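PDB 2BJF: bile salt hydrolase/transferase from Clostridium perfringens, which hydrolyses the amide bond of glycine- and taurine-conjugated bile salts, releasing free bile acids, and also acts as an amine N-acyltransferase. Local coordinates for residues 28-33 against 287-292; 69-74 against 302-307. All blocks are in the same frame, centred on the assembly; numbering follows the deposited sequence.

How the interactions relate
Both interactions join the same two antiparallel sheets, which pack face to face in the N-terminal nucleophile hydrolase fold, and their centres lie about 8 Å apart. Strands 288-293 and 300-303 are neighbours in one sheet, so Tyr289 N bonds to Ile302 O at 2.8 Å, while 29-33 and 70-72 belong to the other. A second tie runs between the sheets: Tyr289 OH reaches Asp69 OD2 at 2.7 Å. Asp69 also pairs with Arg18, a deoxycholate-binding residue, which links interaction 1 to the bile-acid site; the side chain of Tyr289 is about 10 Å from bound deoxycholate and about 12 Å from that of the nucleophile Cys2.

Interaction 1 of 2, residues 28-33 against 287-292; sequences QSIIFI and GIYYYN
Ile30 meets Tyr291 and Tyr289 between the two stacked antiparallel sheets of the N-terminal nucleophile hydrolase fold. The contact is apolar and small, and its three residues are buried. Ile30 CD1 packs against the phenolic end of Tyr291, 3.5 Å from OH and 3.6 Å from CZ. Approaching obliquely, the methyl also touches CE2 of that ring, while Ile30 CG1 lies 4.1 Å from Tyr291 CE2. The same CG1 is a looser neighbour of Tyr289 CE2, at 4.3 Å. Ile30 thus sends one branch, CG1 with its terminal methyl, toward the two tyrosines, which stand two residues apart on strand 288-293, so that both side chains leave it on the same side.

With CG lodged between the backbone N and the carbonyl carbon (chi1 83°), Tyr291 carries the phenolic end of its ring to Ile30 CD1.

Farther out, Leu55 and Met57 of strand 54-61 pack against both Ile30 and Tyr289, and Ile302 adds to the apolar surroundings of Ile30. Strand 29-33 is held in its sheet by backbone bonds on both flanks, such as Ser29 with Gly58 and Ile30 with Tyr317. Where strand 288-293 begins, Gly287 and Ile288 both face Cys283, a G1 beta bulge. At the polar end of the ring that Ile30 meets, Tyr291 OH is hydrogen-bonded to the backbone N of Asn320.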
# COMPACT_ATOMS: atom_id res chain seq x y z
N GLN A 28 20.85 -21.29 -22.34
CA GLN A 28 20.98 -22.16 -21.17
C GLN A 28 20.72 -23.63 -21.48
O GLN A 28 19.91 -23.97 -22.35
CB GLN A 28 20.09 -21.69 -20.02
CG GLN A 28 18.60 -21.60 -20.33
CD GLN A 28 18.15 -20.20 -20.72
OE1 GLN A 28 18.79 -19.53 -21.53
NE2 GLN A 28 17.04 -19.76 -20.14
N SER A 29 21.42 -24.48 -20.74
CA SER A 29 21.15 -25.90 -20.68
C SER A 29 21.45 -26.35 -19.26
O SER A 29 22.06 -25.61 -18.49
CB SER A 29 22.01 -26.67 -21.69
OG SER A 29 23.39 -26.55 -21.38
N ILE A 30 21.00 -27.55 -18.91
CA ILE A 30 21.35 -28.13 -17.62
C ILE A 30 22.68 -28.86 -17.81
O ILE A 30 22.78 -29.79 -18.61
CB ILE A 30 20.24 -29.06 -17.06
CG1 ILE A 30 18.92 -28.30 -16.90
CG2 ILE A 30 20.66 -29.63 -15.72
CD1 ILE A 30 18.07 -28.22 -18.17
N ILE A 31 23.69 -28.42 -17.07
CA ILE A 31 25.07 -28.88 -17.25
C ILE A 31 25.53 -29.77 -16.11
O ILE A 31 25.42 -29.40 -14.94
CB ILE A 31 26.04 -27.67 -17.40
CG1 ILE A 31 25.62 -26.77 -18.57
CG2 ILE A 31 27.49 -28.15 -17.57
CD1 ILE A 31 26.35 -25.44 -18.61
N PHE A 32 26.04 -30.95 -16.46
CA PHE A 32 26.66 -31.86 -15.51
C PHE A 32 28.17 -31.89 -15.74
O PHE A 32 28.63 -32.11 -16.87
CB PHE A 32 26.08 -33.27 -15.64
CG PHE A 32 26.82 -34.31 -14.84
CD1 PHE A 32 26.58 -34.46 -13.47
CD2 PHE A 32 27.76 -35.14 -15.44
CE1 PHE A 32 27.26 -35.42 -12.72
CE2 PHE A 32 28.45 -36.10 -14.70
CZ PHE A 32 28.20 -36.24 -13.34
N ILE A 33 28.93 -31.69 -14.67
CA ILE A 33 30.39 -31.79 -14.71
C ILE A 33 30.83 -32.86 -13.70
O ILE A 33 30.53 -32.74 -12.51
CB ILE A 33 31.09 -30.45 -14.39
CG1 ILE A 33 30.50 -29.31 -15.24
CG2 ILE A 33 32.60 -30.57 -14.62
CD1 ILE A 33 31.01 -27.92 -14.85
N GLY A 287 20.34 -35.02 -4.87
CA GLY A 287 21.07 -34.57 -6.05
C GLY A 287 20.21 -34.49 -7.30
O GLY A 287 20.70 -34.66 -8.42
N ILE A 288 18.92 -34.21 -7.11
CA ILE A 288 17.99 -34.08 -8.23
C ILE A 288 17.68 -32.61 -8.49
O ILE A 288 17.26 -31.87 -7.59
CB ILE A 288 16.69 -34.89 -8.02
CG1 ILE A 288 17.00 -36.36 -7.77
CG2 ILE A 288 15.76 -34.74 -9.23
CD1 ILE A 288 15.83 -37.19 -7.26
N TYR A 289 17.91 -32.19 -9.73
CA TYR A 289 17.61 -30.85 -10.19
C TYR A 289 16.23 -30.86 -10.86
O TYR A 289 16.06 -31.44 -11.93
CB TYR A 289 18.69 -30.38 -11.18
CG TYR A 289 18.61 -28.91 -11.56
CD1 TYR A 289 19.39 -27.96 -10.92
CD2 TYR A 289 17.76 -28.49 -12.59
CE1 TYR A 289 19.32 -26.61 -11.27
CE2 TYR A 289 17.68 -27.15 -12.95
CZ TYR A 289 18.46 -26.22 -12.29
OH TYR A 289 18.38 -24.89 -12.64
N TYR A 290 15.25 -30.24 -10.20
CA TYR A 290 13.91 -30.08 -10.76
C TYR A 290 13.76 -28.68 -11.33
O TYR A 290 14.25 -27.71 -10.74
CB TYR A 290 12.83 -30.28 -9.71
CG TYR A 290 12.79 -31.62 -9.02
CD1 TYR A 290 12.13 -32.71 -9.60
CD2 TYR A 290 13.38 -31.80 -7.77
CE1 TYR A 290 12.09 -33.94 -8.96
CE2 TYR A 290 13.34 -33.03 -7.12
CZ TYR A 290 12.69 -34.09 -7.72
OH TYR A 290 12.65 -35.31 -7.08
N TYR A 291 13.07 -28.56 -12.46
CA TYR A 291 12.77 -27.24 -13.02
C TYR A 291 11.59 -27.27 -13.98
O TYR A 291 11.28 -28.30 -14.58
CB TYR A 291 14.01 -26.65 -13.73
CG TYR A 291 14.19 -27.15 -15.14
CD1 TYR A 291 13.85 -26.35 -16.23
CD2 TYR A 291 14.71 -28.42 -15.39
CE1 TYR A 291 14.01 -26.81 -17.54
CE2 TYR A 291 14.87 -28.89 -16.69
CZ TYR A 291 14.52 -28.08 -17.76
OH TYR A 291 14.68 -28.54 -19.05
N ASN A 292 10.92 -26.13 -14.10
CA ASN A 292 10.01 -25.89 -15.21
C ASN A 292 10.34 -24.54 -15.85
O ASN A 292 11.23 -23.83 -15.38
CB ASN A 292 8.54 -26.01 -14.79
CG ASN A 292 8.10 -24.94 -13.79
OD1 ASN A 292 8.84 -24.01 -13.47
ND2 ASN A 292 6.87 -25.08 -13.29

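Interaction 2 of 2, residues 69-74 against 302-307; sequences DGMNEK and IDMNKE
Met304 reaches across to the backbone where strand 70-72 ends, bridging the two sheets of the N-terminal nucleophile hydrolase fold at the end of strand 300-303.

The van der Waals part is carried by the tip of this one side chain. Its CE methyl lies 3.6 Å from Glu73 N and 4.1 Å from Glu73 CB, and its sulfur sits 3.9 Å from Asn72 C. The chain runs extended to SD and then bends (chi3 -62°), which turns the methyl onto Glu73. Met71 CG approaches the same sulfur more loosely, and Leu55 packs on Met304 as well.

Water supplies the polar part. Two molecules stand between Glu73 O and the amide of Asn305: water 1 accepts from Asn305 ND2 at 2.9 Å and makes a long hydrogen bond to Glu73 O, whereas water 2 lies 3.0 Å from Glu73 O and 2.7 Å from Asn305 OD1. Asn305 ND2 has a further partner in Lys286 O.

Each backbone bend is shaped by an Asx turn. Asn72 OD1 accepts from Lys74 N at 2.9 Å, the donor standing 44° out of the carbonyl plane. Asp303 OD1 receives Asn305 N in the same way, at 2.9 Å and 37° from the carboxylate plane. Outside the contact, Asn72 ND2 bonds to Leu110 O, and the carboxylate of Glu73 forms a salt bridge with Arg35 and a hydrogen bond to Ala53 N.

The chemistry thus divides within a few residues: the Met304 thioether packs against the backbone at Asn72 and Glu73, while beside it the amide of Asn305 and the carbonyl of Glu73 are bridged by two waters instead of bonding directly.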
# COMPACT_ATOMS: atom_id res chain seq x y z
N ASP A 69 22.62 -21.29 -11.46
CA ASP A 69 22.35 -21.96 -10.18
C ASP A 69 22.66 -23.44 -10.32
O ASP A 69 22.54 -24.01 -11.40
CB ASP A 69 20.90 -21.75 -9.71
CG ASP A 69 19.88 -22.06 -10.78
OD1 ASP A 69 19.62 -21.17 -11.62
OD2 ASP A 69 19.33 -23.18 -10.78
N GLY A 70 23.05 -24.06 -9.21
CA GLY A 70 23.40 -25.47 -9.23
C GLY A 70 23.73 -26.04 -7.86
O GLY A 70 23.65 -25.34 -6.85
N MET A 71 24.10 -27.31 -7.85
CA MET A 71 24.51 -27.99 -6.63
C MET A 71 25.65 -28.96 -6.92
O MET A 71 25.93 -29.26 -8.09
CB MET A 71 23.34 -28.75 -6.01
CG MET A 71 22.81 -29.87 -6.90
SD MET A 71 21.41 -30.74 -6.20
CE MET A 71 20.58 -31.15 -7.72
N ASN A 72 26.30 -29.44 -5.87
CA ASN A 72 27.26 -30.53 -6.02
C ASN A 72 26.77 -31.83 -5.38
O ASN A 72 25.71 -31.87 -4.76
CB ASN A 72 28.67 -30.12 -5.55
CG ASN A 72 28.76 -29.89 -4.05
OD1 ASN A 72 28.00 -30.44 -3.26
ND2 ASN A 72 29.72 -29.06 -3.65
N GLU A 73 27.57 -32.89 -5.54
CA GLU A 73 27.24 -34.22 -5.04
C GLU A 73 27.16 -34.32 -3.51
O GLU A 73 26.65 -35.31 -2.98
CB GLU A 73 28.28 -35.23 -5.54
CG GLU A 73 29.71 -34.86 -5.18
CD GLU A 73 30.70 -35.95 -5.51
OE1 GLU A 73 30.69 -36.99 -4.82
OE2 GLU A 73 31.48 -35.76 -6.46
N LYS A 74 27.66 -33.30 -2.82
CA LYS A 74 27.70 -33.30 -1.35
C LYS A 74 26.49 -32.60 -0.74
O LYS A 74 26.33 -32.58 0.48
CB LYS A 74 29.00 -32.64 -0.85
CG LYS A 74 30.29 -33.25 -1.39
CD LYS A 74 30.43 -34.75 -1.10
CE LYS A 74 30.72 -35.04 0.36
NZ LYS A 74 30.95 -36.49 0.60
N ILE A 302 16.32 -33.99 -13.42
CA ILE A 302 17.62 -34.55 -13.79
C ILE A 302 18.36 -34.94 -12.52
O ILE A 302 18.63 -34.10 -11.66
CB ILE A 302 18.46 -33.56 -14.65
CG1 ILE A 302 17.77 -33.31 -16.00
CG2 ILE A 302 19.87 -34.09 -14.88
CD1 ILE A 302 17.98 -31.94 -16.58
N ASP A 303 18.65 -36.23 -12.40
CA ASP A 303 19.30 -36.80 -11.22
C ASP A 303 20.79 -36.97 -11.51
O ASP A 303 21.18 -37.80 -12.33
CB ASP A 303 18.65 -38.15 -10.88
CG ASP A 303 19.12 -38.74 -9.56
OD1 ASP A 303 20.18 -38.32 -9.03
OD2 ASP A 303 18.43 -39.64 -9.04
N MET A 304 21.61 -36.18 -10.82
CA MET A 304 23.06 -36.23 -11.03
C MET A 304 23.67 -37.57 -10.62
O MET A 304 24.69 -37.99 -11.17
CB MET A 304 23.77 -35.06 -10.32
CG MET A 304 23.94 -35.22 -8.81
SD MET A 304 24.70 -33.78 -8.03
CE MET A 304 26.30 -33.75 -8.83
N ASN A 305 23.03 -38.24 -9.66
CA ASN A 305 23.52 -39.52 -9.14
C ASN A 305 23.30 -40.70 -10.09
O ASN A 305 23.84 -41.79 -9.87
CB ASN A 305 22.93 -39.79 -7.76
CG ASN A 305 23.52 -38.89 -6.69
OD1 ASN A 305 24.73 -38.93 -6.43
ND2 ASN A 305 22.68 -38.08 -6.07
N LYS A 306 22.50 -40.47 -11.13
CA LYS A 306 22.32 -41.46 -12.19
C LYS A 306 23.46 -41.39 -13.20
O LYS A 306 23.73 -42.36 -13.91
CB LYS A 306 20.96 -41.29 -12.87
CG LYS A 306 19.78 -41.59 -11.95
CD LYS A 306 18.46 -41.62 -12.70
CE LYS A 306 18.21 -42.99 -13.33
NZ LYS A 306 16.96 -42.98 -14.14
N GLU A 307 24.13 -40.24 -13.26
CA GLU A 307 25.28 -40.05 -14.14
C GLU A 307 26.56 -40.60 -13.51
O GLU A 307 26.60 -40.88 -12.30
CB GLU A 307 25.47 -38.56 -14.47
CG GLU A 307 24.26 -37.87 -15.11
CD GLU A 307 23.86 -38.47 -16.46
OE1 GLU A 307 24.75 -38.90 -17.22
OE2 GLU A 307 22.64 -38.49 -16.75
O HOH W 1 23.69 -36.31 -4.01
O HOH W 2 26.12 -37.97 -4.37